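Side-chain contact in diaminopimelate decarboxylase (Helicobacter pylori, PDB 2QGH), which probably catalyses the pyridoxal-phosphate-dependent decarboxylation of meso-diaminopimelate to L-lysine, the last step of lysine biosynthesis: residues A[90-95]-A[121-126]. Residues are numbered along the deposited sequence; the frame is centred on the assembly and turned at random.
Sequences GEIQRA and LKLNIL
No polar bond links Ile92 to Leu123 or Ile125, and the shortest one within the two segments is the helical Ala95 N to Glu91 O bond, 3.0 Å. Three aliphatic side chains make the contact. Ile92 projects from helix 89-97 toward the chain that leaves helix 114-122. Its CG2 methyl meets both partners. Leu123 CD1 lies 4.1 Å from Ile92 CG2, and the two side chains cross at a slant. Ile125 CG2 is 4.3 Å from Ile92 CG2, nearly at right angles to the Leu123 approach. The second branch also takes part: Ile92 CD1 faces Ile125 CD1 at 4.4 Å. In Ile92, CG1 stands beside the backbone N and opposite the carbonyl carbon (chi1 -63°). This leaves CG2 anti to the backbone N, where it meets both Leu123 and Ile125.

Asn124, with positive phi, belongs to a Schellman motif after helix 114-122. Leu123 and Ile125, on either side of Asn124 in the chain, both point toward helix 89-97. Phe107 of strand 105-107 touches Ile92 and Ile125, and so joins the cluster from the barrel wall. On another side of helix 89-97, Arg94 forms a salt bridge with Glu418 of the second subunit.

The contact lies in the eight-stranded alpha/beta (TIM-type) barrel, in the layer outside its strands. It packs the helix after strand 83-86 against the link from helix 114-122 to strand 127-130. The side chain of Ile92 is about 13 Å from pyridoxal phosphate. The contact itself is purely apolar, so close packing, not directional bonds, joins these segments directly, over a small area.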
# COMPACT_ATOMS: atom_id res chain seq x y z
N GLY A 90 1.97 9.96 15.54
CA GLY A 90 3.12 9.12 15.22
C GLY A 90 4.24 9.92 14.56
O GLY A 90 5.42 9.73 14.87
N GLU A 91 3.89 10.83 13.65
CA GLU A 91 4.90 11.64 12.98
C GLU A 91 5.47 12.70 13.92
O GLU A 91 6.65 13.05 13.85
CB GLU A 91 4.32 12.32 11.73
CG GLU A 91 3.91 11.36 10.63
CD GLU A 91 3.58 12.07 9.32
OE1 GLU A 91 3.28 13.28 9.35
OE2 GLU A 91 3.62 11.41 8.25
N ILE A 92 4.63 13.23 14.81
CA ILE A 92 5.08 14.23 15.75
C ILE A 92 6.10 13.57 16.68
O ILE A 92 7.17 14.14 16.97
CB ILE A 92 3.91 14.80 16.58
CG1 ILE A 92 2.93 15.53 15.66
CG2 ILE A 92 4.43 15.75 17.65
CD1 ILE A 92 1.79 16.21 16.38
N GLN A 93 5.79 12.35 17.14
CA GLN A 93 6.69 11.64 18.03
C GLN A 93 8.01 11.34 17.34
O GLN A 93 9.07 11.48 17.95
CB GLN A 93 6.05 10.35 18.56
CG GLN A 93 4.84 10.61 19.47
CD GLN A 93 4.46 9.41 20.33
OE1 GLN A 93 3.49 9.46 21.10
NE2 GLN A 93 5.24 8.33 20.22
N ARG A 94 7.96 10.94 16.07
CA ARG A 94 9.18 10.66 15.31
C ARG A 94 10.06 11.91 15.26
O ARG A 94 11.24 11.86 15.58
CB ARG A 94 8.86 10.25 13.87
CG ARG A 94 8.33 8.84 13.67
CD ARG A 94 8.01 8.65 12.19
NE ARG A 94 7.91 7.25 11.80
CZ ARG A 94 8.94 6.44 11.59
NH1 ARG A 94 10.17 6.89 11.75
NH2 ARG A 94 8.75 5.18 11.23
N ALA A 95 9.45 13.01 14.83
CA ALA A 95 10.14 14.29 14.71
C ALA A 95 10.83 14.72 15.99
O ALA A 95 12.01 15.09 15.97
CB ALA A 95 9.15 15.38 14.27
N LEU A 121 -1.15 19.34 21.93
CA LEU A 121 -1.24 20.55 22.75
C LEU A 121 -0.29 20.49 23.94
O LEU A 121 0.25 21.51 24.37
CB LEU A 121 -2.67 20.74 23.26
CG LEU A 121 -3.76 20.98 22.22
CD1 LEU A 121 -5.09 21.11 22.95
CD2 LEU A 121 -3.47 22.24 21.41
N LYS A 122 -0.11 19.29 24.47
CA LYS A 122 0.77 19.08 25.61
C LYS A 122 2.25 19.09 25.23
O LYS A 122 3.11 19.20 26.10
CB LYS A 122 0.45 17.75 26.27
CG LYS A 122 -0.82 17.74 27.11
CD LYS A 122 -1.42 16.34 27.18
CE LYS A 122 -0.35 15.25 27.05
NZ LYS A 122 0.70 15.34 28.10
N LEU A 123 2.53 18.96 23.94
CA LEU A 123 3.89 18.92 23.44
C LEU A 123 4.38 20.28 22.95
O LEU A 123 5.51 20.42 22.48
CB LEU A 123 3.99 17.87 22.33
CG LEU A 123 3.73 16.46 22.83
CD1 LEU A 123 3.62 15.49 21.66
CD2 LEU A 123 4.85 16.05 23.78
N ASN A 124 3.51 21.27 23.05
CA ASN A 124 3.85 22.64 22.67
C ASN A 124 4.38 22.83 21.26
O ASN A 124 5.38 23.52 21.06
CB ASN A 124 4.87 23.20 23.68
CG ASN A 124 4.41 23.03 25.12
OD1 ASN A 124 3.32 23.48 25.48
ND2 ASN A 124 5.23 22.38 25.93
N ILE A 125 3.72 22.24 20.27
CA ILE A 125 4.16 22.40 18.90
C ILE A 125 3.78 23.80 18.40
O ILE A 125 3.13 24.55 19.12
CB ILE A 125 3.54 21.32 17.99
CG1 ILE A 125 2.01 21.38 18.03
CG2 ILE A 125 4.02 19.96 18.45
CD1 ILE A 125 1.36 20.54 16.94
N LEU A 126 4.19 24.16 17.18
CA LEU A 126 3.89 25.51 16.69
C LEU A 126 2.39 25.80 16.60
O LEU A 126 1.90 26.77 17.17
CB LEU A 126 4.53 25.76 15.32
CG LEU A 126 5.27 27.09 15.15
CD1 LEU A 126 5.51 27.35 13.68
CD2 LEU A 126 4.46 28.23 15.74